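Local coordinates for N-acetylglucosamine-6-phosphate deacetylase (Mycobacterium smegmatis, PDB 6FV4), which probably removes the acetyl group from N-acetylglucosamine-6-phosphate in a metal-dependent hydrolysis, at residues L73-G79 / R91-H96; A84-T89 / G122-Q126. The protein carries 1 engineered substitution. One frame throughout, in Å; residues are numbered along the deposited sequence.

Contact 1: L73-G79 / R91-H96; sequences LHGGGGG and RAVALH. With ZN (zinc ion), chain H.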
ATOM      1  N   LEU B  73      -3.449  13.053 -20.936  1.00 22.95           N
ATOM      2  CA  LEU B  73      -2.496  12.866 -22.020  1.00 23.69           C
ATOM      3  C   LEU B  73      -2.270  14.201 -22.708  1.00 25.24           C
ATOM      4  O   LEU B  73      -3.125  15.092 -22.674  1.00 23.96           O
ATOM      5  CB  LEU B  73      -2.956  11.825 -23.038  1.00 22.41           C
ATOM      6  CG  LEU B  73      -4.176  12.156 -23.883  1.00 24.25           C
ATOM      7  CD1 LEU B  73      -4.132  11.328 -25.167  1.00 25.87           C
ATOM      8  CD2 LEU B  73      -5.436  11.864 -23.095  1.00 26.94           C
ATOM      9  N   HIS B  74      -1.104  14.312 -23.350  1.00 28.61           N
ATOM     10  CA  HIS B  74      -0.647  15.574 -23.922  1.00 27.24           C
ATOM     11  C   HIS B  74      -0.649  15.588 -25.435  1.00 28.98           C
ATOM     12  O   HIS B  74      -0.665  16.671 -26.028  1.00 29.72           O
ATOM     13  CB  HIS B  74       0.769  15.893 -23.410  1.00 24.96           C
ATOM     14  CG  HIS B  74       0.814  16.101 -21.934  1.00 28.95           C
ATOM     15  ND1 HIS B  74       0.528  17.314 -21.347  1.00 29.06           N
ATOM     16  CD2 HIS B  74       1.050  15.236 -20.918  1.00 26.66           C
ATOM     17  CE1 HIS B  74       0.610  17.196 -20.032  1.00 28.07           C
ATOM     18  NE2 HIS B  74       0.932  15.946 -19.749  1.00 30.84           N
ATOM     19  N   GLY B  75      -0.660  14.423 -26.068  1.00 24.85           N
ATOM     20  CA  GLY B  75      -0.741  14.394 -27.512  1.00 25.07           C
ATOM     21  C   GLY B  75      -0.427  13.017 -28.037  1.00 26.84           C
ATOM     22  O   GLY B  75      -0.567  12.018 -27.326  1.00 26.83           O
ATOM     23  N   GLY B  76       0.006  12.983 -29.283  1.00 24.57           N
ATOM     24  CA  GLY B  76       0.356  11.745 -29.940  1.00 24.29           C
ATOM     25  C   GLY B  76       0.311  11.890 -31.441  1.00 27.43           C
ATOM     26  O   GLY B  76      -0.249  12.844 -31.992  1.00 28.39           O
ATOM     27  N   GLY B  77       0.926  10.922 -32.116  1.00 25.37           N
ATOM     28  CA  GLY B  77       1.001  10.944 -33.565  1.00 29.92           C
ATOM     29  C   GLY B  77       1.589  12.231 -34.126  1.00 31.89           C
ATOM     30  O   GLY B  77       1.271  12.619 -35.252  1.00 31.20           O
ATOM     31  N   GLY B  78       2.426  12.913 -33.341  1.00 31.42           N
ATOM     32  CA  GLY B  78       3.016  14.166 -33.752  1.00 32.74           C
ATOM     33  C   GLY B  78       2.264  15.423 -33.344  1.00 36.47           C
ATOM     34  O   GLY B  78       2.800  16.519 -33.517  1.00 35.14           O
ATOM     35  N   GLY B  79       1.054  15.309 -32.801  1.00 31.68           N
ATOM     36  CA  GLY B  79       0.285  16.468 -32.379  1.00 34.06           C
ATOM     37  C   GLY B  79       0.377  16.723 -30.884  1.00 28.98           C
ATOM     38  O   GLY B  79       0.308  15.799 -30.080  1.00 28.99           O
ATOM     39  N   ARG B  91      -4.570  14.964 -35.162  1.00 32.79           N
ATOM     40  CA  ARG B  91      -3.551  13.923 -35.256  1.00 28.59           C
ATOM     41  C   ARG B  91      -3.421  13.147 -33.949  1.00 30.87           C
ATOM     42  O   ARG B  91      -3.236  11.918 -33.960  1.00 29.68           O
ATOM     43  CB  ARG B  91      -2.202  14.542 -35.644  1.00 32.79           C
ATOM     44  CG  ARG B  91      -2.069  14.887 -37.112  1.00 38.20           C
ATOM     45  CD  ARG B  91      -0.608  14.933 -37.563  1.00 43.06           C
ATOM     46  NE  ARG B  91       0.146  16.007 -36.913  1.00 46.18           N
ATOM     47  CZ  ARG B  91       0.227  17.257 -37.366  1.00 51.32           C
ATOM     48  NH1 ARG B  91      -0.400  17.606 -38.481  1.00 53.50           N
ATOM     49  NH2 ARG B  91       0.940  18.164 -36.705  1.00 47.51           N
ATOM     50  N   ALA B  92      -3.463  13.850 -32.815  1.00 27.63           N
ATOM     51  CA  ALA B  92      -3.386  13.169 -31.528  1.00 26.53           C
ATOM     52  C   ALA B  92      -4.607  12.293 -31.319  1.00 27.81           C
ATOM     53  O   ALA B  92      -4.488  11.119 -30.925  1.00 26.43           O
ATOM     54  CB  ALA B  92      -3.264  14.183 -30.396  1.00 27.46           C
ATOM     55  N   VAL B  93      -5.782  12.841 -31.614  1.00 24.31           N
ATOM     56  CA  VAL B  93      -7.023  12.099 -31.440  1.00 28.66           C
ATOM     57  C   VAL B  93      -7.035  10.868 -32.332  1.00 27.96           C
ATOM     58  O   VAL B  93      -7.396   9.774 -31.891  1.00 33.02           O
ATOM     59  CB  VAL B  93      -8.228  13.018 -31.719  1.00 27.52           C
ATOM     60  CG1 VAL B  93      -9.481  12.196 -31.948  1.00 28.37           C
ATOM     61  CG2 VAL B  93      -8.403  13.998 -30.562  1.00 27.66           C
ATOM     62  N   ALA B  94      -6.625  11.019 -33.594  1.00 27.87           N
ATOM     63  CA  ALA B  94      -6.664   9.887 -34.515  1.00 31.22           C
ATOM     64  C   ALA B  94      -5.748   8.761 -34.050  1.00 30.67           C
ATOM     65  O   ALA B  94      -6.070   7.583 -34.219  1.00 30.20           O
ATOM     66  CB  ALA B  94      -6.278  10.332 -35.925  1.00 33.01           C
ATOM     67  N   LEU B  95      -4.601   9.109 -33.463  1.00 32.08           N
ATOM     68  CA  LEU B  95      -3.662   8.091 -33.013  1.00 29.66           C
ATOM     69  C   LEU B  95      -4.229   7.298 -31.850  1.00 28.80           C
ATOM     70  O   LEU B  95      -4.283   6.066 -31.889  1.00 28.45           O
ATOM     71  CB  LEU B  95      -2.331   8.719 -32.602  1.00 28.16           C
ATOM     72  CG  LEU B  95      -1.563   7.497 -32.118  1.00 32.32           C
ATOM     73  CD1 LEU B  95      -0.779   6.877 -33.253  1.00 32.67           C
ATOM     74  CD2 LEU B  95      -0.731   7.754 -30.870  1.00 32.76           C
ATOM     75  N   HIS B  96      -4.638   7.992 -30.791  1.00 27.69           N
ATOM     76  CA  HIS B  96      -5.126   7.302 -29.607  1.00 27.49           C
ATOM     77  C   HIS B  96      -6.451   6.600 -29.861  1.00 30.15           C
ATOM     78  O   HIS B  96      -6.684   5.515 -29.322  1.00 24.40           O
ATOM     79  CB  HIS B  96      -5.242   8.282 -28.459  1.00 27.23           C
ATOM     80  CG  HIS B  96      -3.913   8.719 -27.947  1.00 28.64           C
ATOM     81  ND1 HIS B  96      -3.177   7.951 -27.070  1.00 24.34           N
ATOM     82  CD2 HIS B  96      -3.154   9.802 -28.235  1.00 23.98           C
ATOM     83  CE1 HIS B  96      -2.031   8.559 -26.817  1.00 27.79           C
ATOM     84  NE2 HIS B  96      -1.994   9.684 -27.508  1.00 26.26           N
TER
HETATM   85 ZN    ZN H 401       0.999  15.161 -17.816  1.00 27.02          ZN
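Gly76 and Ala92 bring the backbones to 4.3 Å between their CA atoms, where a type I' turn from Gly76 to Gly79 lies against helix 86-98. The turn is closed by Gly76 and Gly79, each NH bonding to the other's carbonyl. Having no side chain at Gly76 lets the His96 ring come up close to its CA, and Gly75, Gly76, Gly77 and Gly78 all have backbone angles that suit glycine; the bare main chain can therefore come down onto the helix. Ala92 CA sits 3.2 Å from Gly76 O in a CA-H...O contact.

The one hydrogen bond across the contact runs from His96 NE2 to Gly75 O, 2.7 Å long with an N-H...O angle of 153°. The oxygen lies near the imidazole plane, yet the nitrogen stands above the plane of the carbonyl. Leu73 CD1 rests over the centre of the His96 ring, 3.6 Å from its centroid, a CH-pi contact, while Leu95 CD2 is on the opposite face, toward the rim. Bond and methyls together should fix the ring's rotation. Arg91 lies alongside the turn with CD against Gly77 O and the guanidinium edge toward Gly78 O, and its NH1 is salt-bridged to Asp87.

His74, turned away from the helix, binds zinc through NE2 at 2.1 Å, as does Glu138. With His72 it forms the HxH metal motif at the end of the first barrel strand, characteristic of the amidohydrolase superfamily.

Contact 2: A84-T89 / G122-Q126; sequences ATDDET and GLARQ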
ATOM      1  N   ALA B  84      -3.236  23.621 -29.541  1.00 35.53           N
ATOM      2  CA  ALA B  84      -4.625  24.070 -29.620  1.00 34.94           C
ATOM      3  C   ALA B  84      -5.000  24.450 -31.047  1.00 40.13           C
ATOM      4  O   ALA B  84      -5.583  25.506 -31.300  1.00 37.57           O
ATOM      5  CB  ALA B  84      -4.892  25.229 -28.652  1.00 37.36           C
ATOM      6  N   THR B  85      -4.659  23.573 -31.988  1.00 36.94           N
ATOM      7  CA  THR B  85      -5.031  23.737 -33.385  1.00 36.95           C
ATOM      8  C   THR B  85      -5.777  22.497 -33.851  1.00 37.58           C
ATOM      9  O   THR B  85      -5.578  21.398 -33.321  1.00 35.45           O
ATOM     10  CB  THR B  85      -3.803  23.986 -34.290  1.00 38.16           C
ATOM     11  OG1 THR B  85      -2.996  22.804 -34.359  1.00 38.60           O
ATOM     12  CG2 THR B  85      -2.964  25.141 -33.769  1.00 38.37           C
ATOM     13  N   ASP B  86      -6.646  22.688 -34.844  1.00 37.81           N
ATOM     14  CA  ASP B  86      -7.422  21.573 -35.379  1.00 38.57           C
ATOM     15  C   ASP B  86      -6.528  20.476 -35.927  1.00 38.84           C
ATOM     16  O   ASP B  86      -6.863  19.290 -35.826  1.00 36.34           O
ATOM     17  CB  ASP B  86      -8.373  22.062 -36.475  1.00 43.99           C
ATOM     18  CG  ASP B  86      -9.503  22.917 -35.927  1.00 46.90           C
ATOM     19  OD1 ASP B  86      -9.786  22.813 -34.715  1.00 51.15           O
ATOM     20  OD2 ASP B  86     -10.117  23.681 -36.702  1.00 50.17           O
ATOM     21  N   ASP B  87      -5.384  20.849 -36.498  1.00 35.78           N
ATOM     22  CA  ASP B  87      -4.511  19.865 -37.120  1.00 36.42           C
ATOM     23  C   ASP B  87      -3.762  19.045 -36.069  1.00 37.31           C
ATOM     24  O   ASP B  87      -3.666  17.817 -36.181  1.00 35.60           O
ATOM     25  CB  ASP B  87      -3.551  20.585 -38.066  1.00 42.79           C
ATOM     26  CG  ASP B  87      -2.407  19.710 -38.522  1.00 52.20           C
ATOM     27  OD1 ASP B  87      -2.639  18.524 -38.862  1.00 52.57           O
ATOM     28  OD2 ASP B  87      -1.259  20.212 -38.544  1.00 60.71           O
ATOM     29  N   GLU B  88      -3.240  19.699 -35.030  1.00 31.90           N
ATOM     30  CA  GLU B  88      -2.523  18.952 -34.006  1.00 35.67           C
ATOM     31  C   GLU B  88      -3.481  18.103 -33.181  1.00 29.83           C
ATOM     32  O   GLU B  88      -3.179  16.947 -32.873  1.00 29.47           O
ATOM     33  CB  GLU B  88      -1.725  19.904 -33.121  1.00 29.98           C
ATOM     34  CG  GLU B  88      -0.714  20.701 -33.911  1.00 34.58           C
ATOM     35  CD  GLU B  88       0.688  20.633 -33.365  1.00 39.59           C
ATOM     36  OE1 GLU B  88       1.010  19.686 -32.612  1.00 35.28           O
ATOM     37  OE2 GLU B  88       1.484  21.541 -33.696  1.00 46.04           O
ATOM     38  N   THR B  89      -4.642  18.653 -32.823  1.00 29.03           N
ATOM     39  CA  THR B  89      -5.606  17.869 -32.059  1.00 30.86           C
ATOM     40  C   THR B  89      -6.114  16.688 -32.869  1.00 29.76           C
ATOM     41  O   THR B  89      -6.264  15.580 -32.334  1.00 31.46           O
ATOM     42  CB  THR B  89      -6.755  18.756 -31.601  1.00 29.76           C
ATOM     43  OG1 THR B  89      -6.227  19.756 -30.728  1.00 30.80           O
ATOM     44  CG2 THR B  89      -7.810  17.931 -30.830  1.00 30.11           C
ATOM     45  N   GLY B 122      -8.885  27.622 -27.360  1.00 32.47           N
ATOM     46  CA  GLY B 122      -8.815  26.773 -28.542  1.00 31.76           C
ATOM     47  C   GLY B 122      -9.204  25.323 -28.292  1.00 30.71           C
ATOM     48  O   GLY B 122      -9.828  24.680 -29.147  1.00 27.44           O
ATOM     49  N   LEU B 123      -8.817  24.766 -27.139  1.00 29.28           N
ATOM     50  CA  LEU B 123      -9.202  23.380 -26.880  1.00 28.12           C
ATOM     51  C   LEU B 123     -10.694  23.272 -26.575  1.00 26.13           C
ATOM     52  O   LEU B 123     -11.321  22.257 -26.905  1.00 29.75           O
ATOM     53  CB  LEU B 123      -8.373  22.786 -25.726  1.00 27.71           C
ATOM     54  CG  LEU B 123      -6.940  22.312 -25.977  1.00 29.21           C
ATOM     55  CD1 LEU B 123      -6.379  21.586 -24.732  1.00 29.23           C
ATOM     56  CD2 LEU B 123      -6.869  21.389 -27.188  1.00 26.71           C
ATOM     57  N   ALA B 124     -11.283  24.297 -25.949  1.00 23.99           N
ATOM     58  CA  ALA B 124     -12.721  24.261 -25.670  1.00 26.39           C
ATOM     59  C   ALA B 124     -13.531  24.116 -26.957  1.00 27.26           C
ATOM     60  O   ALA B 124     -14.579  23.465 -26.969  1.00 29.19           O
ATOM     61  CB  ALA B 124     -13.146  25.527 -24.922  1.00 31.03           C
ATOM     62  N   ARG B 125     -13.053  24.705 -28.053  1.00 27.09           N
ATOM     63  CA  ARG B 125     -13.740  24.551 -29.333  1.00 31.03           C
ATOM     64  C   ARG B 125     -13.669  23.107 -29.825  1.00 28.74           C
ATOM     65  O   ARG B 125     -14.628  22.584 -30.414  1.00 27.43           O
ATOM     66  CB  ARG B 125     -13.137  25.517 -30.359  1.00 27.82           C
ATOM     67  CG  ARG B 125     -13.744  25.396 -31.745  1.00 33.65           C
ATOM     68  CD  ARG B 125     -13.177  26.452 -32.712  1.00 40.76           C
ATOM     69  NE  ARG B 125     -13.333  25.974 -34.080  1.00 43.77           N
ATOM     70  CZ  ARG B 125     -12.392  25.303 -34.733  1.00 50.97           C
ATOM     71  NH1 ARG B 125     -11.225  25.067 -34.144  1.00 47.14           N
ATOM     72  NH2 ARG B 125     -12.612  24.876 -35.974  1.00 50.14           N
ATOM     73  N   GLN B 126     -12.549  22.435 -29.586  1.00 28.39           N
ATOM     74  CA  GLN B 126     -12.479  21.031 -29.976  1.00 28.02           C
ATOM     75  C   GLN B 126     -13.253  20.119 -29.030  1.00 25.01           C
ATOM     76  O   GLN B 126     -13.733  19.065 -29.461  1.00 30.48           O
ATOM     77  CB  GLN B 126     -11.022  20.605 -30.096  1.00 30.07           C
ATOM     78  CG  GLN B 126     -10.419  21.081 -31.417  1.00 32.72           C
ATOM     79  CD  GLN B 126      -8.998  21.502 -31.266  1.00 36.75           C
ATOM     80  OE1 GLN B 126      -8.373  21.236 -30.242  1.00 40.62           O
ATOM     81  NE2 GLN B 126      -8.458  22.153 -32.287  1.00 42.19           N
TER
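Asp86 and Arg125 form the charged part of this contact, a two-pronged salt bridge between exposed side chains. The guanidinium comes end-on: Arg125 NH1 gives to Asp86 OD1 at 2.7 Å and Arg125 NH2 to Asp86 OD2 at 2.9 Å. The second bond lies in the guanidinium plane and uses the syn lone pair of OD2, whereas the first is tilted, because the two flat groups are turned 38° from each other. Arg125 reaches this far with its chain extended from CG to NE.

Gln126 makes the remaining hydrogen bonds across the contact. Gln126 NE2 donates to Asp86 OD1 at 2.8 Å, nearly straight at 171°, from the anti side of an oxygen that Arg125 meets on the syn side. At the other end of the amide, Gln126 OE1 accepts from Thr89 OG1 at 2.7 Å, with the hydroxyl above the carbonyl plane. Held at both ends, the largely buried amide has its orientation settled. A bend at chi2 (143°) brings it across the first turn of helix 86-98. Thr85 is the N-cap of that helix, its OG1 accepting from Glu88 N at 3.2 Å.

Apolar packing completes the contact on the side facing strand 104-109, where Leu123 meets Ala106 and Leu108. Ala84 CB lies 4.2 Å from Gly122 CA, a close approach made possible by glycine, and 4.5 Å from Leu123 CG. This is helix-to-helix packing on the outside of the amidohydrolase barrel, joining the capped N terminus of helix 86-98 to helix 113-129.

From the N terminus, the chain leaves strand 63-76 with its metal-binding His74, makes the glycine turn, and enters helix 86-98 through 84-89. Contact 1 closes this short loop when 91-96 folds back on 73-79. Contact 2 closes a longer one: the chain continues through strand 104-109 and into helix 113-129, where 122-126 meets 84-89. Since 84-89 lies between the two segments of contact 1, the loops cross, and helix 86-98 serves both. The contacts also touch, Glu88 OE1 lying 3.3 Å from Gly79 CA. Together they tie the end of a metal-bearing barrel strand to two successive outer helices.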